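Local coordinates for protein phosphoribosylamine--glycine ligase (Thermotoga maritima, PDB 1VKZ) that catalyses the ATP-dependent joining of glycine to 5-phosphoribosylamine, giving glycinamide ribonucleotide in de novo purine biosynthesis, at residues F113-Y117 / W257-E262; M200-G205 / Y266-Y271; R389-Y393 / Y406-A411. All coordinates share one frame. Residues are numbered along the deposited sequence.

Interaction 1 of 3, residues F113-Y117 / W257-E262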
loop_
_atom_site.group_PDB
_atom_site.type_symbol
_atom_site.label_atom_id
_atom_site.label_comp_id
_atom_site.label_asym_id
_atom_site.label_seq_id
_atom_site.Cartn_x
_atom_site.Cartn_y
_atom_site.Cartn_z
ATOM N N PHE A 113 1.892 0.124 -21.166
ATOM C CA PHE A 113 3.254 -0.137 -20.775
ATOM C C PHE A 113 3.502 -1.643 -20.760
ATOM O O PHE A 113 4.407 -2.151 -21.421
ATOM C CB PHE A 113 3.466 0.460 -19.382
ATOM C CG PHE A 113 4.809 0.180 -18.804
ATOM C CD1 PHE A 113 5.909 0.896 -19.211
ATOM C CD2 PHE A 113 4.980 -0.820 -17.882
ATOM C CE1 PHE A 113 7.140 0.628 -18.668
ATOM C CE2 PHE A 113 6.227 -1.108 -17.355
ATOM C CZ PHE A 113 7.297 -0.383 -17.746
HETATM N N MSE A 114 2.674 -2.361 -20.016
HETATM C CA MSE A 114 2.830 -3.792 -19.897
HETATM C C MSE A 114 2.704 -4.564 -21.259
HETATM O O MSE A 114 3.428 -5.532 -21.534
HETATM C CB MSE A 114 1.811 -4.287 -18.898
HETATM C CG MSE A 114 2.043 -3.791 -17.514
HETATM SE SE MSE A 114 0.787 -4.625 -16.273
HETATM C CE MSE A 114 -0.629 -3.251 -16.017
ATOM N N LYS A 115 1.758 -4.149 -22.095
ATOM C CA LYS A 115 1.628 -4.739 -23.421
ATOM C C LYS A 115 2.947 -4.530 -24.179
ATOM O O LYS A 115 3.499 -5.461 -24.722
ATOM C CB LYS A 115 0.457 -4.114 -24.183
ATOM C CG LYS A 115 -0.079 -4.971 -25.355
ATOM C CD LYS A 115 -0.720 -4.119 -26.464
ATOM C CE LYS A 115 -1.998 -3.409 -26.005
ATOM N NZ LYS A 115 -2.464 -2.306 -26.929
ATOM N N LYS A 116 3.457 -3.301 -24.150
ATOM C CA LYS A 116 4.729 -2.933 -24.792
ATOM C C LYS A 116 5.914 -3.788 -24.316
ATOM O O LYS A 116 6.636 -4.382 -25.110
ATOM C CB LYS A 116 5.027 -1.458 -24.512
ATOM C CG LYS A 116 5.724 -0.710 -25.631
ATOM C CD LYS A 116 6.095 0.693 -25.186
ATOM C CE LYS A 116 6.922 1.386 -26.229
ATOM N NZ LYS A 116 7.721 2.496 -25.653
ATOM N N TYR A 117 6.104 -3.878 -23.016
ATOM C CA TYR A 117 7.258 -4.567 -22.508
ATOM C C TYR A 117 7.020 -6.059 -22.173
ATOM O O TYR A 117 7.827 -6.688 -21.499
ATOM C CB TYR A 117 7.815 -3.725 -21.344
ATOM C CG TYR A 117 8.347 -2.396 -21.832
ATOM C CD1 TYR A 117 9.532 -2.336 -22.567
ATOM C CD2 TYR A 117 7.653 -1.208 -21.628
ATOM C CE1 TYR A 117 10.034 -1.126 -23.058
ATOM C CE2 TYR A 117 8.150 0.016 -22.122
ATOM C CZ TYR A 117 9.341 0.040 -22.832
ATOM O OH TYR A 117 9.861 1.212 -23.323
ATOM N N TRP A 257 13.111 -2.903 -16.633
ATOM C CA TRP A 257 13.661 -2.709 -17.982
ATOM C C TRP A 257 12.793 -1.712 -18.752
ATOM O O TRP A 257 13.321 -0.753 -19.348
ATOM C CB TRP A 257 13.811 -4.039 -18.733
ATOM C CG TRP A 257 13.931 -3.893 -20.206
ATOM C CD1 TRP A 257 13.091 -4.404 -21.149
ATOM C CD2 TRP A 257 14.928 -3.159 -20.912
ATOM N NE1 TRP A 257 13.505 -4.039 -22.404
ATOM C CE2 TRP A 257 14.634 -3.265 -22.284
ATOM C CE3 TRP A 257 16.040 -2.391 -20.519
ATOM C CZ2 TRP A 257 15.417 -2.652 -23.264
ATOM C CZ3 TRP A 257 16.812 -1.773 -21.493
ATOM C CH2 TRP A 257 16.501 -1.911 -22.841
ATOM N N GLY A 258 11.476 -1.909 -18.711
ATOM C CA GLY A 258 10.562 -1.024 -19.401
ATOM C C GLY A 258 10.717 0.420 -18.967
ATOM O O GLY A 258 10.736 1.315 -19.805
ATOM N N VAL A 259 10.864 0.656 -17.663
ATOM C CA VAL A 259 11.140 2.022 -17.139
ATOM C C VAL A 259 12.440 2.584 -17.714
ATOM O O VAL A 259 12.495 3.755 -18.125
ATOM C CB VAL A 259 11.229 2.062 -15.595
ATOM C CG1 VAL A 259 11.511 3.493 -15.102
ATOM C CG2 VAL A 259 9.948 1.536 -14.933
ATOM N N GLU A 260 13.494 1.772 -17.729
ATOM C CA GLU A 260 14.769 2.220 -18.265
ATOM C C GLU A 260 14.628 2.503 -19.745
ATOM O O GLU A 260 15.081 3.527 -20.206
ATOM C CB GLU A 260 15.879 1.201 -18.040
ATOM C CG GLU A 260 16.710 1.423 -16.781
ATOM C CD GLU A 260 18.034 0.636 -16.813
ATOM O OE1 GLU A 260 18.358 -0.043 -17.845
ATOM O OE2 GLU A 260 18.763 0.703 -15.789
ATOM N N LYS A 261 13.994 1.601 -20.486
ATOM C CA LYS A 261 13.762 1.850 -21.882
ATOM C C LYS A 261 12.878 3.099 -22.168
ATOM O O LYS A 261 13.021 3.727 -23.219
ATOM C CB LYS A 261 13.214 0.605 -22.579
ATOM C CG LYS A 261 13.218 0.748 -24.110
ATOM C CD LYS A 261 13.926 -0.391 -24.774
ATOM C CE LYS A 261 14.038 -0.169 -26.247
ATOM N NZ LYS A 261 12.719 -0.075 -26.920
ATOM N N GLU A 262 11.997 3.481 -21.236
ATOM C CA GLU A 262 11.298 4.785 -21.363
ATOM C C GLU A 262 12.197 5.999 -21.043
ATOM O O GLU A 262 11.799 7.136 -21.278
ATOM C CB GLU A 262 10.004 4.837 -20.519
ATOM C CG GLU A 262 8.847 3.996 -21.056
ATOM C CD GLU A 262 8.572 4.210 -22.536
ATOM O OE1 GLU A 262 8.809 5.337 -23.031
ATOM O OE2 GLU A 262 8.126 3.254 -23.220
#

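Interaction 2 of 3, residues M200-G205 / Y266-Y271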
loop_
_atom_site.group_PDB
_atom_site.type_symbol
_atom_site.label_atom_id
_atom_site.label_comp_id
_atom_site.label_asym_id
_atom_site.label_seq_id
_atom_site.Cartn_x
_atom_site.Cartn_y
_atom_site.Cartn_z
HETATM N N MSE A 200 6.274 -6.770 -3.268
HETATM C CA MSE A 200 6.846 -5.474 -2.977
HETATM C C MSE A 200 8.348 -5.557 -3.039
HETATM O O MSE A 200 8.971 -6.509 -2.578
HETATM C CB MSE A 200 6.462 -5.016 -1.560
HETATM C CG MSE A 200 5.366 -3.970 -1.497
HETATM SE SE MSE A 200 4.298 -4.103 0.183
HETATM C CE MSE A 200 3.124 -5.633 -0.503
ATOM N N ALA A 201 8.947 -4.519 -3.567
ATOM C CA ALA A 201 10.385 -4.492 -3.638
ATOM C C ALA A 201 10.954 -3.094 -3.364
ATOM O O ALA A 201 10.328 -2.052 -3.664
ATOM C CB ALA A 201 10.832 -5.008 -4.982
ATOM N N VAL A 202 12.155 -3.106 -2.787
ATOM C CA VAL A 202 13.025 -1.931 -2.752
ATOM C C VAL A 202 13.822 -1.991 -4.032
ATOM O O VAL A 202 14.348 -3.035 -4.387
ATOM C CB VAL A 202 13.980 -1.913 -1.530
ATOM C CG1 VAL A 202 14.610 -0.561 -1.392
ATOM C CG2 VAL A 202 13.235 -2.241 -0.241
ATOM N N VAL A 203 13.902 -0.858 -4.704
ATOM C CA VAL A 203 14.340 -0.761 -6.079
ATOM C C VAL A 203 15.325 0.416 -6.276
ATOM O O VAL A 203 15.133 1.503 -5.719
ATOM C CB VAL A 203 13.152 -0.540 -7.020
ATOM C CG1 VAL A 203 13.650 -0.301 -8.447
ATOM C CG2 VAL A 203 12.183 -1.718 -6.981
ATOM N N ASN A 204 16.375 0.161 -7.064
ATOM C CA ASN A 204 17.319 1.186 -7.564
ATOM C C ASN A 204 17.642 0.829 -8.982
ATOM O O ASN A 204 18.412 -0.089 -9.229
ATOM C CB ASN A 204 18.629 1.228 -6.739
ATOM C CG ASN A 204 19.687 2.218 -7.310
ATOM O OD1 ASN A 204 19.370 3.245 -7.938
ATOM N ND2 ASN A 204 20.948 1.909 -7.054
ATOM N N GLY A 205 17.025 1.548 -9.909
ATOM C CA GLY A 205 17.219 1.331 -11.324
ATOM C C GLY A 205 16.782 -0.065 -11.645
ATOM O O GLY A 205 15.606 -0.359 -11.511
ATOM N N TYR A 266 13.932 3.873 -11.973
ATOM C CA TYR A 266 13.036 3.701 -10.839
ATOM C C TYR A 266 13.864 3.632 -9.591
ATOM O O TYR A 266 14.770 2.819 -9.493
ATOM C CB TYR A 266 12.237 2.431 -10.969
ATOM C CG TYR A 266 11.080 2.371 -10.041
ATOM C CD1 TYR A 266 11.248 2.157 -8.669
ATOM C CD2 TYR A 266 9.792 2.471 -10.519
ATOM C CE1 TYR A 266 10.140 2.075 -7.809
ATOM C CE2 TYR A 266 8.707 2.397 -9.671
ATOM C CZ TYR A 266 8.898 2.207 -8.330
ATOM O OH TYR A 266 7.801 2.151 -7.541
ATOM N N ARG A 267 13.533 4.510 -8.649
ATOM C CA ARG A 267 14.168 4.561 -7.348
ATOM C C ARG A 267 13.035 4.525 -6.370
ATOM O O ARG A 267 12.091 5.292 -6.513
ATOM C CB ARG A 267 14.911 5.888 -7.189
ATOM C CG ARG A 267 15.761 6.304 -8.401
ATOM C CD ARG A 267 16.956 7.171 -8.041
ATOM N NE ARG A 267 17.858 6.379 -7.205
ATOM C CZ ARG A 267 18.172 6.619 -5.943
ATOM N NH1 ARG A 267 17.722 7.678 -5.280
ATOM N NH2 ARG A 267 18.975 5.783 -5.334
ATOM N N GLY A 268 13.119 3.655 -5.373
ATOM C CA GLY A 268 12.111 3.630 -4.319
ATOM C C GLY A 268 11.531 2.271 -4.050
ATOM O O GLY A 268 12.232 1.290 -4.025
ATOM N N PHE A 269 10.232 2.225 -3.828
ATOM C CA PHE A 269 9.549 0.990 -3.525
ATOM C C PHE A 269 8.599 0.725 -4.669
ATOM O O PHE A 269 7.921 1.646 -5.150
ATOM C CB PHE A 269 8.741 1.116 -2.218
ATOM C CG PHE A 269 9.540 1.577 -1.066
ATOM C CD1 PHE A 269 10.307 0.701 -0.368
ATOM C CD2 PHE A 269 9.558 2.899 -0.707
ATOM C CE1 PHE A 269 11.033 1.113 0.664
ATOM C CE2 PHE A 269 10.303 3.311 0.309
ATOM C CZ PHE A 269 11.044 2.418 1.008
ATOM N N LEU A 270 8.496 -0.533 -5.067
ATOM C CA LEU A 270 7.572 -0.916 -6.139
ATOM C C LEU A 270 6.712 -2.047 -5.651
ATOM O O LEU A 270 7.204 -3.088 -5.243
ATOM C CB LEU A 270 8.333 -1.338 -7.395
ATOM C CG LEU A 270 7.442 -1.911 -8.513
ATOM C CD1 LEU A 270 6.305 -0.930 -8.915
ATOM C CD2 LEU A 270 8.282 -2.276 -9.693
ATOM N N TYR A 271 5.407 -1.857 -5.762
ATOM C CA TYR A 271 4.413 -2.838 -5.322
ATOM C C TYR A 271 3.705 -3.379 -6.567
ATOM O O TYR A 271 3.307 -2.596 -7.456
ATOM C CB TYR A 271 3.448 -2.175 -4.337
ATOM C CG TYR A 271 2.189 -2.910 -4.021
ATOM C CD1 TYR A 271 1.184 -3.052 -4.964
ATOM C CD2 TYR A 271 1.956 -3.396 -2.746
ATOM C CE1 TYR A 271 0.007 -3.699 -4.653
ATOM C CE2 TYR A 271 0.790 -4.066 -2.424
ATOM C CZ TYR A 271 -0.177 -4.206 -3.375
ATOM O OH TYR A 271 -1.336 -4.882 -3.070
HETATM O O HOH W 1 14.838 1.368 -13.700
#

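Interaction 3 of 3, residues R389-Y393 / Y406-A411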
loop_
_atom_site.group_PDB
_atom_site.type_symbol
_atom_site.label_atom_id
_atom_site.label_comp_id
_atom_site.label_asym_id
_atom_site.label_seq_id
_atom_site.Cartn_x
_atom_site.Cartn_y
_atom_site.Cartn_z
ATOM N N ARG A 389 -0.251 -14.316 16.331
ATOM C CA ARG A 389 -1.685 -14.017 16.359
ATOM C C ARG A 389 -2.205 -13.707 17.774
ATOM O O ARG A 389 -2.821 -12.667 17.994
ATOM C CB ARG A 389 -2.490 -15.160 15.734
ATOM C CG ARG A 389 -3.930 -14.806 15.393
ATOM C CD ARG A 389 -4.781 -16.007 15.029
ATOM N NE ARG A 389 -5.172 -16.802 16.199
ATOM C CZ ARG A 389 -6.425 -16.944 16.668
ATOM N NH1 ARG A 389 -7.469 -16.342 16.082
ATOM N NH2 ARG A 389 -6.638 -17.710 17.737
ATOM N N ARG A 390 -1.956 -14.593 18.727
ATOM C CA ARG A 390 -2.410 -14.352 20.102
ATOM C C ARG A 390 -1.828 -13.042 20.667
ATOM O O ARG A 390 -2.550 -12.226 21.225
ATOM C CB ARG A 390 -2.081 -15.542 21.000
ATOM N N LYS A 391 -0.534 -12.815 20.501
ATOM C CA LYS A 391 0.057 -11.593 21.039
ATOM C C LYS A 391 -0.652 -10.341 20.476
ATOM O O LYS A 391 -1.047 -9.449 21.230
ATOM C CB LYS A 391 1.573 -11.545 20.806
ATOM C CG LYS A 391 2.359 -12.544 21.645
ATOM C CD LYS A 391 3.845 -12.148 21.733
ATOM C CE LYS A 391 4.765 -13.321 22.129
ATOM N NZ LYS A 391 6.093 -13.282 21.423
ATOM N N ALA A 392 -0.840 -10.303 19.165
ATOM C CA ALA A 392 -1.518 -9.182 18.520
ATOM C C ALA A 392 -2.880 -8.947 19.170
ATOM O O ALA A 392 -3.204 -7.824 19.578
ATOM C CB ALA A 392 -1.689 -9.457 17.045
ATOM N N TYR A 393 -3.666 -10.025 19.281
ATOM C CA TYR A 393 -5.045 -9.951 19.775
ATOM C C TYR A 393 -5.122 -9.646 21.265
ATOM O O TYR A 393 -5.987 -8.879 21.694
ATOM C CB TYR A 393 -5.826 -11.234 19.407
ATOM C CG TYR A 393 -6.414 -11.138 18.028
ATOM C CD1 TYR A 393 -7.507 -10.309 17.784
ATOM C CD2 TYR A 393 -5.867 -11.833 16.963
ATOM C CE1 TYR A 393 -8.045 -10.169 16.488
ATOM C CE2 TYR A 393 -6.383 -11.702 15.671
ATOM C CZ TYR A 393 -7.476 -10.864 15.440
ATOM O OH TYR A 393 -8.005 -10.753 14.177
ATOM N N TYR A 406 -12.803 -4.136 14.875
ATOM C CA TYR A 406 -11.789 -5.029 14.397
ATOM C C TYR A 406 -12.264 -6.407 13.998
ATOM O O TYR A 406 -13.361 -6.810 14.329
ATOM C CB TYR A 406 -10.648 -5.136 15.399
ATOM C CG TYR A 406 -10.883 -5.909 16.674
ATOM C CD1 TYR A 406 -11.348 -5.274 17.804
ATOM C CD2 TYR A 406 -10.515 -7.250 16.786
ATOM C CE1 TYR A 406 -11.500 -5.967 19.003
ATOM C CE2 TYR A 406 -10.661 -7.956 17.992
ATOM C CZ TYR A 406 -11.145 -7.300 19.090
ATOM O OH TYR A 406 -11.308 -7.939 20.297
ATOM N N ARG A 407 -11.391 -7.105 13.263
ATOM C CA ARG A 407 -11.616 -8.462 12.798
ATOM C C ARG A 407 -10.894 -9.435 13.692
ATOM O O ARG A 407 -9.681 -9.323 13.884
ATOM C CB ARG A 407 -11.049 -8.657 11.402
ATOM C CG ARG A 407 -11.761 -7.912 10.332
ATOM C CD ARG A 407 -11.197 -8.179 8.946
ATOM N NE ARG A 407 -11.437 -9.550 8.505
ATOM C CZ ARG A 407 -11.357 -9.984 7.257
ATOM N NH1 ARG A 407 -11.058 -9.166 6.256
ATOM N NH2 ARG A 407 -11.577 -11.262 7.007
ATOM N N ARG A 408 -11.634 -10.408 14.206
ATOM C CA ARG A 408 -11.066 -11.481 15.037
ATOM C C ARG A 408 -10.620 -12.636 14.153
ATOM O O ARG A 408 -10.104 -13.640 14.633
ATOM C CB ARG A 408 -12.114 -11.973 16.024
ATOM C CG ARG A 408 -12.637 -10.880 16.926
ATOM C CD ARG A 408 -14.121 -10.918 17.130
ATOM N NE ARG A 408 -14.471 -10.423 18.454
ATOM C CZ ARG A 408 -14.441 -9.141 18.819
ATOM N NH1 ARG A 408 -14.065 -8.179 17.967
ATOM N NH2 ARG A 408 -14.794 -8.820 20.062
ATOM N N ASP A 409 -10.852 -12.429 12.864
ATOM C CA ASP A 409 -10.474 -13.264 11.738
ATOM C C ASP A 409 -8.982 -13.465 11.486
ATOM O O ASP A 409 -8.597 -14.438 10.854
ATOM C CB ASP A 409 -11.005 -12.535 10.485
ATOM C CG ASP A 409 -11.388 -13.464 9.401
ATOM O OD1 ASP A 409 -10.750 -13.443 8.325
ATOM O OD2 ASP A 409 -12.327 -14.261 9.545
ATOM N N ILE A 410 -8.149 -12.523 11.918
ATOM C CA ILE A 410 -6.832 -12.366 11.320
ATOM C C ILE A 410 -5.901 -13.528 11.627
ATOM O O ILE A 410 -5.812 -13.951 12.760
ATOM C CB ILE A 410 -6.248 -10.956 11.710
ATOM C CG1 ILE A 410 -7.071 -9.888 10.984
ATOM C CG2 ILE A 410 -4.789 -10.811 11.337
ATOM C CD1 ILE A 410 -6.890 -8.510 11.501
ATOM N N ALA A 411 -5.267 -14.073 10.584
ATOM C CA ALA A 411 -4.177 -15.047 10.702
ATOM C C ALA A 411 -4.537 -16.320 11.449
ATOM O O ALA A 411 -5.682 -16.778 11.408
ATOM C CB ALA A 411 -2.958 -14.379 11.339
#

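Interaction 1 of 3, residues F113-Y117 / W257-E262
Tyr-117, Glu-262 and Phe-113 bring together the C-terminal ends of helices 107-116 and 242-261. Tyr-117 is the first residue to leave helical geometry after helix 107-116, and its side chain points toward the other segment. One face of its ring lies on Gly-258, with CA of Gly-258 3.4 Å from the Tyr-117 ring centroid and almost on the ring normal. This is a CH-pi contact. A CB on Gly-258 would clash with both CZ of Phe-113 and CD2 of Tyr-117, so glycine permits the close fit. The edge of the Tyr-117 ring also meets the face of the Trp-257 five-membered ring in an offset edge-to-face pair, with centroids 5.9 Å apart and planes at 83°.

Glu-262 bends back to the first segment. Its OE2 accepts a hydrogen bond from OH of Tyr-117 at 2.7 Å. The same OE2 forms a salt bridge with NZ of Lys-116 at 2.6 Å. Phe-113 fills the buried side. Its ring edge abuts the backbone of the second helix, with CE1 of Phe-113 3.6 Å from C of Gly-258. Leu-103 and Tyr-286 also touch Phe-113.

The contact is thus apolar and tightly fitted inside, but polar and charged on its solvent-facing side, where Lys-116, Glu-262 and OH of Tyr-117 meet. One carboxylate oxygen serves two donors, tying both helix ends together within the ATP-grasp region.

Interaction 2 of 3, residues M200-G205 / Y266-Y271
Val-203 lies at the apolar centre of this antiparallel strand pair. Its CG1 is 3.4 Å from CD1 of Tyr-266, and its CG2 is 3.9 Å from CB of Leu-270. Ala-201 and Leu-270 point to the same face of the sheet. On the other face, CG2 of Val-202 is 4.1 Å from CE1 of Phe-269. Farther along that face, CE of Met-200, a selenomethionine, comes within 3.4 Å of CD2 of Tyr-271. The selenium lies at the edge of the Tyr-271 ring, a Met-aromatic contact.

Backbone hydrogen bonds join the two strands. Ala-201 and Leu-270 form a hydrogen-bonded pair: N of Ala-201 is 2.8 Å from O of Leu-270, and N of Leu-270 is 2.8 Å from O of Ala-201. Val-203 and Gly-268 form the next, with N of Val-203 2.8 Å from O of Gly-268 and N of Gly-268 3.0 Å from O of Val-203. The chain turns a corner at Gly-268, whose backbone angles call for glycine.

At the polar end, N of Gly-205 donates to O of Tyr-266 at 2.6 Å. A water links O of Gly-205, by a weak bond, to N of Tyr-266. The Arg-267 guanidinium lies beside Asn-204, but its NH2 bonds to O of Tyr-314.

The pair forms the middle of a four-stranded antiparallel sheet in the ATP-grasp region, between strands 207-210 and 280-287. Helix 242-261 packs on the Ala-201, Val-203 and Leu-270 face through Phe-252 and Leu-256. Helix 294-301 touches Met-200 and Tyr-271 on the other face.

Interaction 3 of 3, residues R389-Y393 / Y406-A411
Apolar packing centres on Tyr-393, which reaches from helix 385-398 to the C-terminal segment 406-411. Its CE1 lies 3.7 Å from CE2 of Tyr-406, and its CZ lies 3.9 Å from CB of Ile-410. Arg-389 adds its aliphatic part one helical turn earlier: CG of Arg-389 is 4.2 Å from CB of Ala-411.

Hydrogen bonding across the contact involves N of Ile-410, which donates to OH of Tyr-393 at 2.9 Å. The position of that hydroxyl is less certain, because it is modelled too close to O of Arg-407.

A salt bridge within the loop joins NH2 of Arg-407 to OD1 of Asp-409 at 2.7 Å. Arg-407 has a second charged partner in Asp-224.

This is structural packing in the C domain, away from the predicted ATP and metal sites. The helix and the chain end pack beside strand 327-334: Val-331 touches Tyr-393, Leu-333 touches Tyr-406, and Val-329 touches Ile-410. Tyr-217 of strand 215-219 holds N of Ala-411 by a hydrogen bond.

Interactions 1 and 2 belong to the ATP-grasp region, and their centres are 15 Å apart. Their segments alternate along the chain: 113-117, 200-205, 257-262, then 266-271. Helix 242-261 leads directly toward strand 269-277. The two contacts touch where CG1 of Val-259 lies 4.0 Å from N of Tyr-266. The chain running from the helix into the strand carries one segment of each contact, so the helix packing and the four-stranded antiparallel sheet are directly connected. Interaction 3 follows both in sequence and lies in the C domain, across the chain's centre. Its centre is about 41 Å from that of interaction 1 and 30 Å from that of interaction 2. It packs the last modelled residues against helix 385-398, with no touch to either other contact.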